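Local coordinates for protein dual function macrocyclase-peptidase POPB (Galerina marginata, PDB 5N4B) that catalyses both the hydrolysis of peptides after proline and the macrocyclisation of peptide precursors of the amanitin toxins, acting as a serine peptidase, at residues G580-M585 with L639-N644; G603-L608 with S622-P627; Q618-E623 with G663-M668. The protein carries 1 engineered substitution. All coordinates share one frame; numbering follows the deposited sequence.

Interaction 1: residues G580-M585 with L639-N644; sequences GGLLVM and LSPVHN
Met585 and Pro641 mark the closest backbone approach, 6.2 Å between their CA atoms, where helix 579-590 meets the loop that leads from helix 630-636 to strand 653-659. The helix follows directly after the nucleophile position of the alpha/beta-hydrolase domain; the loop turns tightly through 640-644. Pro641 points its ring at the helix and serves two residues one helical turn apart. Its CG lies 3.6 Å from CD1 of Leu582, the two side chains crossing at about a right angle, while its CB rests 4.1 Å from CB of Met585. Leu582 reaches across because its CG is anti to the backbone N (chi1 168°), which swings the CD1 branch out to the proline. Beyond CB, Met585 leads away from the proline, CG lying anti to the carbonyl carbon (chi1 -72°). Phe673 of helix 668-680 touches both Met585 and Pro641. Behind the proline, the turn is braced by polar groups. Ser640 O accepts from Asn644 ND2 at 2.8 Å and from the backbone N of His643, the two donors arriving from opposite faces of the carbonyl plane; Ser640 OG is hydrogen-bonded to ND1 of His643 at 2.7 Å and also takes a bond from Leu608 N. Within these two segments helix and loop meet through buried van der Waals contact alone, consistent with a hydrophobic junction, and the hydrogen-bonded turn probably helps fix the direction of the ring.

Interaction 2: residues G603-L608 with S622-P627; sequences GGVADL and SEYGNP
Val605 faces Tyr624 across the loop that follows strand 598-602 of the alpha/beta-hydrolase sheet, a loop that runs beside the catalytic centre before the chain returns through helix 621-624. Both positions are consistent with the valine and tyrosine that line the proline-binding S1 pocket in prolyl oligopeptidases. The two side chains come from opposite directions, and the valine's CG2 branch stands 4.2 Å from the phenolic OH. That hydroxyl is hydrogen-bonded to OD1 of Asn579, the neighbour of the nucleophile position. Further on, OD2 of Asp607 forms a salt bridge with NZ of Lys672, tying the loop to helix 668-680. Leu608 then makes the principal side-chain contact. With CG anti to its carbonyl carbon (chi1 -79°), it crosses Tyr624 at about a right angle and lays CD2 over one face of the ring, 4.0 Å from the ring centroid and 15° off the normal, a CH-pi contact. The methyl is displaced toward the CD2 side of the tyrosine. CB of the preceding Glu623 lies over the opposite face, also offset toward the rim, and Phe611 adds an edge-to-face contact. Packing on both faces should hinder ring flips, while the bond to Asn579 OD1 holds the hydroxyl. Gly625, the first residue to leave the helix, has a positive phi, and two residues later Pro627 reaches the end of the loop. There Leu608 O, a buried carbonyl oxygen without a polar partner in the model, lies 3.3 Å from CG of Pro627.

Interaction 3: residues Q618-E623 with G663-M668; sequences QAWISE and GRVVPM
Trp620 extends its indole from the 3-10 turn at 618-620 to Arg664 and Val665, which lie in the loop carrying the catalytic acid of the alpha/beta-hydrolase fold, just beyond the charge-relay Asp662. In prolyl oligopeptidases a tryptophan here stacks on the substrate proline in the S1 pocket, and Trp620 probably does the same. The polar side of the contact is an approach of ring edge to carbonyl. Arg664 O sits near the indole plane, 3.3 Å from both CZ2 and CH2 of Trp620, where the weakly positive ring hydrogens would probably be attracted to the oxygen. The peptide bearing that carbonyl is also held from its other end, since Val665 N is hydrogen-bonded to OD1 of Asp662; one peptide unit thus links the catalytic acid to the tryptophan. The main chain around Trp620 is held by a bond of 2.9 Å from Glu623 N to Trp620 O as the turn passes into helix 621-624. Phe500 packs edge-to-face with the indole. Apolar contact completes the account. The side chain of Val665 crosses that of Trp620 at about a right angle, and with CG1 anti to the backbone N (chi1 -180°) it is the CG2 branch that is turned to the indole. This methyl comes in obliquely, its CG2 4.0 Å from CH2 of Trp620.

How the interactions relate
Interaction 2 is the hub of the three: its centre lies about 9 Å from that of interaction 1 and about 7 Å from that of interaction 3, whereas the centres of 1 and 3 stand about 13 Å apart and the two do not touch. Val605 bridges interactions 1 and 3, with its O 3.2 Å from Leu582 CB and its CG2 3.7 Å from Trp620 CZ3. Backbone joins the loops as well, Val642 N lying 3.1 Å from Ala606 O in a probable hydrogen bond. All three border the charge-relay site. The side chain of Ala578, the engineered substitution at the nucleophile position, is about 8 Å from that of Leu582, about 6 Å from that of Val605 and about 4 Å from that of Arg664.

Interaction 1: residues G580-M585 with L639-N644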
loop_
_atom_site.group_PDB
_atom_site.type_symbol
_atom_site.label_atom_id
_atom_site.label_comp_id
_atom_site.label_asym_id
_atom_site.label_seq_id
_atom_site.Cartn_x
_atom_site.Cartn_y
_atom_site.Cartn_z
ATOM N N GLY A 580 -0.006 5.209 9.604
ATOM C CA GLY A 580 1.305 5.518 10.158
ATOM C C GLY A 580 1.416 6.971 10.568
ATOM O O GLY A 580 2.205 7.307 11.456
ATOM N N GLY A 581 0.657 7.866 9.915
ATOM C CA GLY A 581 0.662 9.273 10.348
ATOM C C GLY A 581 -0.094 9.463 11.636
ATOM O O GLY A 581 0.308 10.239 12.517
ATOM N N LEU A 582 -1.204 8.753 11.787
ATOM C CA LEU A 582 -1.897 8.661 13.069
ATOM C C LEU A 582 -0.962 8.137 14.149
ATOM O O LEU A 582 -0.906 8.655 15.270
ATOM C CB LEU A 582 -3.105 7.713 12.943
ATOM C CG LEU A 582 -3.752 7.293 14.252
ATOM C CD1 LEU A 582 -4.360 8.454 15.054
ATOM C CD2 LEU A 582 -4.865 6.244 13.988
ATOM N N LEU A 583 -0.222 7.090 13.813
ATOM C CA LEU A 583 0.755 6.530 14.734
ATOM C C LEU A 583 1.730 7.598 15.203
ATOM O O LEU A 583 2.004 7.718 16.406
ATOM C CB LEU A 583 1.463 5.361 14.059
ATOM C CG LEU A 583 2.578 4.717 14.863
ATOM C CD1 LEU A 583 2.026 3.985 16.075
ATOM C CD2 LEU A 583 3.363 3.767 13.981
ATOM N N VAL A 584 2.286 8.361 14.270
ATOM C CA VAL A 584 3.237 9.421 14.622
ATOM C C VAL A 584 2.597 10.501 15.488
ATOM O O VAL A 584 3.161 10.907 16.509
ATOM C CB VAL A 584 3.896 9.985 13.365
ATOM C CG1 VAL A 584 4.679 11.238 13.650
ATOM C CG2 VAL A 584 4.796 8.953 12.778
ATOM N N MET A 585 1.428 10.984 15.088
ATOM C CA MET A 585 0.774 12.098 15.796
ATOM C C MET A 585 0.357 11.675 17.189
ATOM O O MET A 585 0.603 12.399 18.156
ATOM C CB MET A 585 -0.420 12.610 14.981
ATOM C CG MET A 585 0.064 13.370 13.737
ATOM S SD MET A 585 -1.195 14.228 12.771
ATOM C CE MET A 585 -1.678 12.939 11.625
ATOM N N LEU A 639 -7.450 8.423 22.976
ATOM C CA LEU A 639 -6.407 8.170 22.003
ATOM C C LEU A 639 -6.378 9.195 20.874
ATOM O O LEU A 639 -5.364 9.303 20.178
ATOM C CB LEU A 639 -6.629 6.779 21.400
ATOM C CG LEU A 639 -5.484 6.157 20.649
ATOM C CD1 LEU A 639 -4.313 5.978 21.622
ATOM C CD2 LEU A 639 -5.977 4.805 20.128
ATOM N N SER A 640 -7.462 9.900 20.616
ATOM C CA SER A 640 -7.562 10.743 19.415
ATOM C C SER A 640 -6.564 11.883 19.486
ATOM O O SER A 640 -6.675 12.707 20.401
ATOM C CB SER A 640 -8.931 11.353 19.415
ATOM O OG SER A 640 -9.090 12.162 18.278
ATOM N N PRO A 641 -5.606 12.000 18.575
ATOM C CA PRO A 641 -4.551 13.013 18.765
ATOM C C PRO A 641 -5.080 14.427 18.827
ATOM O O PRO A 641 -4.608 15.211 19.652
ATOM C CB PRO A 641 -3.611 12.757 17.561
ATOM C CG PRO A 641 -3.813 11.290 17.273
ATOM C CD PRO A 641 -5.258 11.015 17.541
ATOM N N VAL A 642 -6.061 14.775 18.007
ATOM C CA VAL A 642 -6.602 16.135 17.988
ATOM C C VAL A 642 -7.222 16.502 19.318
ATOM O O VAL A 642 -7.338 17.689 19.613
ATOM C CB VAL A 642 -7.648 16.207 16.856
ATOM C CG1 VAL A 642 -8.604 17.383 17.008
ATOM C CG2 VAL A 642 -6.959 16.277 15.475
ATOM N N HIS A 643 -7.618 15.524 20.124
ATOM C CA HIS A 643 -8.315 15.769 21.383
ATOM C C HIS A 643 -7.464 15.585 22.623
ATOM O O HIS A 643 -8.007 15.695 23.724
ATOM C CB HIS A 643 -9.563 14.903 21.454
ATOM C CG HIS A 643 -10.466 15.147 20.302
ATOM N ND1 HIS A 643 -10.479 14.359 19.169
ATOM C CD2 HIS A 643 -11.301 16.181 20.050
ATOM C CE1 HIS A 643 -11.294 14.887 18.284
ATOM N NE2 HIS A 643 -11.815 15.994 18.797
ATOM N N ASN A 644 -6.160 15.336 22.481
ATOM C CA ASN A 644 -5.308 15.045 23.618
ATOM C C ASN A 644 -4.052 15.895 23.684
ATOM O O ASN A 644 -3.114 15.551 24.407
ATOM C CB ASN A 644 -5.028 13.555 23.669
ATOM C CG ASN A 644 -6.249 12.799 24.122
ATOM O OD1 ASN A 644 -6.556 12.736 25.330
ATOM N ND2 ASN A 644 -7.032 12.301 23.174
#

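Interaction 2: residues G603-L608 with S622-P627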
loop_
_atom_site.group_PDB
_atom_site.type_symbol
_atom_site.label_atom_id
_atom_site.label_comp_id
_atom_site.label_asym_id
_atom_site.label_seq_id
_atom_site.Cartn_x
_atom_site.Cartn_y
_atom_site.Cartn_z
ATOM N N GLY A 603 0.031 12.471 5.576
ATOM C CA GLY A 603 -1.349 12.103 5.278
ATOM C C GLY A 603 -2.050 11.310 6.354
ATOM O O GLY A 603 -2.774 10.344 6.049
ATOM N N GLY A 604 -1.862 11.699 7.610
ATOM C CA GLY A 604 -2.308 10.901 8.729
ATOM C C GLY A 604 -3.722 11.176 9.192
ATOM O O GLY A 604 -4.268 12.285 9.066
ATOM N N VAL A 605 -4.344 10.143 9.753
ATOM C CA VAL A 605 -5.597 10.317 10.496
ATOM C C VAL A 605 -5.234 10.965 11.831
ATOM O O VAL A 605 -4.177 10.682 12.401
ATOM C CB VAL A 605 -6.278 8.958 10.708
ATOM C CG1 VAL A 605 -7.454 9.059 11.605
ATOM C CG2 VAL A 605 -6.641 8.337 9.364
ATOM N N ALA A 606 -6.084 11.859 12.336
ATOM C CA ALA A 606 -5.818 12.509 13.625
ATOM C C ALA A 606 -7.068 12.874 14.403
ATOM O O ALA A 606 -6.999 12.992 15.647
ATOM C CB ALA A 606 -4.961 13.760 13.445
ATOM N N ASP A 607 -8.197 13.067 13.725
ATOM C CA ASP A 607 -9.475 13.331 14.391
ATOM C C ASP A 607 -10.183 11.981 14.444
ATOM O O ASP A 607 -10.870 11.574 13.508
ATOM C CB ASP A 607 -10.269 14.397 13.666
ATOM C CG ASP A 607 -11.572 14.698 14.365
ATOM O OD1 ASP A 607 -12.035 13.881 15.193
ATOM O OD2 ASP A 607 -12.170 15.761 14.061
ATOM N N LEU A 608 -9.975 11.245 15.534
ATOM C CA LEU A 608 -10.572 9.918 15.654
ATOM C C LEU A 608 -12.026 9.968 16.131
ATOM O O LEU A 608 -12.661 8.910 16.241
ATOM C CB LEU A 608 -9.775 9.021 16.589
ATOM C CG LEU A 608 -8.525 8.375 16.097
ATOM C CD1 LEU A 608 -8.005 7.428 17.175
ATOM C CD2 LEU A 608 -8.742 7.586 14.819
ATOM N N SER A 622 -13.926 -0.888 11.828
ATOM C CA SER A 622 -13.398 -2.183 12.244
ATOM C C SER A 622 -11.993 -2.071 12.819
ATOM O O SER A 622 -11.543 -2.998 13.502
ATOM C CB SER A 622 -13.409 -3.148 11.071
ATOM O OG SER A 622 -12.688 -2.637 9.998
ATOM N N GLU A 623 -11.286 -0.975 12.555
ATOM C CA GLU A 623 -9.951 -0.718 13.058
ATOM C C GLU A 623 -9.903 0.133 14.314
ATOM O O GLU A 623 -9.096 -0.136 15.203
ATOM C CB GLU A 623 -9.090 -0.028 12.001
ATOM C CG GLU A 623 -7.607 -0.003 12.329
ATOM C CD GLU A 623 -6.900 -1.383 12.261
ATOM O OE1 GLU A 623 -7.519 -2.332 11.754
ATOM O OE2 GLU A 623 -5.738 -1.484 12.747
ATOM N N TYR A 624 -10.738 1.159 14.406
ATOM C CA TYR A 624 -10.670 2.157 15.474
ATOM C C TYR A 624 -11.835 2.096 16.456
ATOM O O TYR A 624 -11.718 2.677 17.545
ATOM C CB TYR A 624 -10.627 3.559 14.857
ATOM C CG TYR A 624 -9.512 3.817 13.872
ATOM C CD1 TYR A 624 -8.245 3.406 14.147
ATOM C CD2 TYR A 624 -9.745 4.491 12.690
ATOM C CE1 TYR A 624 -7.208 3.624 13.255
ATOM C CE2 TYR A 624 -8.731 4.723 11.790
ATOM C CZ TYR A 624 -7.458 4.281 12.089
ATOM O OH TYR A 624 -6.527 4.550 11.130
ATOM N N GLY A 625 -12.946 1.457 16.100
ATOM C CA GLY A 625 -14.177 1.613 16.847
ATOM C C GLY A 625 -15.072 2.688 16.244
ATOM O O GLY A 625 -14.700 3.438 15.337
ATOM N N ASN A 626 -16.276 2.788 16.804
ATOM C CA ASN A 626 -17.291 3.708 16.321
ATOM C C ASN A 626 -17.492 4.818 17.354
ATOM O O ASN A 626 -18.011 4.552 18.450
ATOM C CB ASN A 626 -18.601 2.965 16.080
ATOM C CG ASN A 626 -19.634 3.819 15.394
ATOM O OD1 ASN A 626 -19.603 5.067 15.458
ATOM N ND2 ASN A 626 -20.584 3.155 14.739
ATOM N N PRO A 627 -17.090 6.053 17.064
ATOM C CA PRO A 627 -17.258 7.149 18.034
ATOM C C PRO A 627 -18.679 7.387 18.464
ATOM O O PRO A 627 -18.857 7.990 19.525
ATOM C CB PRO A 627 -16.725 8.380 17.289
ATOM C CG PRO A 627 -15.782 7.841 16.206
ATOM C CD PRO A 627 -16.424 6.504 15.818
#

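Interaction 3: residues Q618-E623 with G663-M668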
loop_
_atom_site.group_PDB
_atom_site.type_symbol
_atom_site.label_atom_id
_atom_site.label_comp_id
_atom_site.label_asym_id
_atom_site.label_seq_id
_atom_site.Cartn_x
_atom_site.Cartn_y
_atom_site.Cartn_z
ATOM N N GLN A 618 -15.746 5.361 7.116
ATOM C CA GLN A 618 -16.612 4.437 7.844
ATOM C C GLN A 618 -16.067 3.011 7.830
ATOM O O GLN A 618 -16.305 2.231 8.768
ATOM C CB GLN A 618 -18.041 4.489 7.283
ATOM C CG GLN A 618 -18.208 3.838 5.950
ATOM C CD GLN A 618 -17.409 4.511 4.836
ATOM O OE1 GLN A 618 -17.229 5.758 4.808
ATOM N NE2 GLN A 618 -16.970 3.694 3.876
ATOM N N ALA A 619 -15.330 2.654 6.788
ATOM C CA ALA A 619 -14.728 1.320 6.699
ATOM C C ALA A 619 -13.706 1.079 7.784
ATOM O O ALA A 619 -13.380 -0.089 8.061
ATOM C CB ALA A 619 -14.091 1.146 5.342
ATOM N N TRP A 620 -13.184 2.132 8.419
ATOM C CA TRP A 620 -12.179 1.970 9.460
ATOM C C TRP A 620 -12.772 1.793 10.859
ATOM O O TRP A 620 -12.012 1.702 11.830
ATOM C CB TRP A 620 -11.226 3.160 9.482
ATOM C CG TRP A 620 -10.690 3.570 8.173
ATOM C CD1 TRP A 620 -10.513 2.814 7.055
ATOM C CD2 TRP A 620 -10.288 4.895 7.848
ATOM N NE1 TRP A 620 -10.017 3.601 6.041
ATOM C CE2 TRP A 620 -9.864 4.886 6.511
ATOM C CE3 TRP A 620 -10.247 6.087 8.562
ATOM C CZ2 TRP A 620 -9.417 6.054 5.875
ATOM C CZ3 TRP A 620 -9.817 7.235 7.939
ATOM C CH2 TRP A 620 -9.424 7.217 6.624
ATOM N N ILE A 621 -14.084 1.765 10.998
ATOM C CA ILE A 621 -14.680 1.411 12.278
ATOM C C ILE A 621 -14.198 0.043 12.748
ATOM O O ILE A 621 -14.037 -0.174 13.955
ATOM C CB ILE A 621 -16.203 1.513 12.177
ATOM C CG1 ILE A 621 -16.590 2.996 12.123
ATOM C CG2 ILE A 621 -16.855 0.834 13.349
ATOM C CD1 ILE A 621 -18.074 3.209 11.755
ATOM N N SER A 622 -13.926 -0.888 11.828
ATOM C CA SER A 622 -13.398 -2.183 12.244
ATOM C C SER A 622 -11.993 -2.071 12.819
ATOM O O SER A 622 -11.543 -2.998 13.502
ATOM C CB SER A 622 -13.409 -3.148 11.071
ATOM O OG SER A 622 -12.688 -2.637 9.998
ATOM N N GLU A 623 -11.286 -0.975 12.555
ATOM C CA GLU A 623 -9.951 -0.718 13.058
ATOM C C GLU A 623 -9.903 0.133 14.314
ATOM O O GLU A 623 -9.096 -0.136 15.203
ATOM C CB GLU A 623 -9.090 -0.028 12.001
ATOM C CG GLU A 623 -7.607 -0.003 12.329
ATOM C CD GLU A 623 -6.900 -1.383 12.261
ATOM O OE1 GLU A 623 -7.519 -2.332 11.754
ATOM O OE2 GLU A 623 -5.738 -1.484 12.747
ATOM N N GLY A 663 -8.188 11.689 -0.964
ATOM C CA GLY A 663 -9.525 11.200 -0.674
ATOM C C GLY A 663 -9.554 9.996 0.224
ATOM O O GLY A 663 -10.625 9.572 0.667
ATOM N N ARG A 664 -8.400 9.408 0.450
ATOM C CA ARG A 664 -8.282 8.288 1.376
ATOM C C ARG A 664 -8.328 8.822 2.796
ATOM O O ARG A 664 -9.213 8.447 3.576
ATOM C CB ARG A 664 -6.976 7.558 1.110
ATOM C CG ARG A 664 -6.719 6.327 2.021
ATOM C CD ARG A 664 -5.250 5.839 1.858
ATOM N NE ARG A 664 -4.901 4.694 2.707
ATOM C CZ ARG A 664 -3.671 4.173 2.784
ATOM N NH1 ARG A 664 -2.671 4.717 2.085
ATOM N NH2 ARG A 664 -3.426 3.124 3.571
ATOM N N VAL A 665 -7.390 9.721 3.129
ATOM C CA VAL A 665 -7.387 10.425 4.403
ATOM C C VAL A 665 -7.511 11.894 4.065
ATOM O O VAL A 665 -6.552 12.531 3.609
ATOM C CB VAL A 665 -6.124 10.160 5.218
ATOM C CG1 VAL A 665 -6.238 10.929 6.497
ATOM C CG2 VAL A 665 -5.880 8.676 5.457
ATOM N N VAL A 666 -8.673 12.465 4.327
ATOM C CA VAL A 666 -8.828 13.879 4.005
ATOM C C VAL A 666 -7.881 14.737 4.852
ATOM O O VAL A 666 -7.633 14.424 6.034
ATOM C CB VAL A 666 -10.296 14.340 4.160
ATOM C CG1 VAL A 666 -11.173 13.757 3.054
ATOM C CG2 VAL A 666 -10.845 13.985 5.512
ATOM N N PRO A 667 -7.327 15.807 4.285
ATOM C CA PRO A 667 -6.276 16.569 4.966
ATOM C C PRO A 667 -6.748 17.353 6.175
ATOM O O PRO A 667 -5.895 17.796 6.958
ATOM C CB PRO A 667 -5.730 17.479 3.867
ATOM C CG PRO A 667 -6.845 17.547 2.873
ATOM C CD PRO A 667 -7.510 16.240 2.914
ATOM N N MET A 668 -8.060 17.512 6.389
ATOM C CA MET A 668 -8.538 18.181 7.598
ATOM C C MET A 668 -7.996 17.540 8.857
ATOM O O MET A 668 -7.817 18.229 9.841
ATOM C CB MET A 668 -10.066 18.215 7.624
ATOM C CG MET A 668 -10.743 16.919 7.925
ATOM S SD MET A 668 -10.972 16.676 9.703
ATOM C CE MET A 668 -11.556 14.991 9.775
#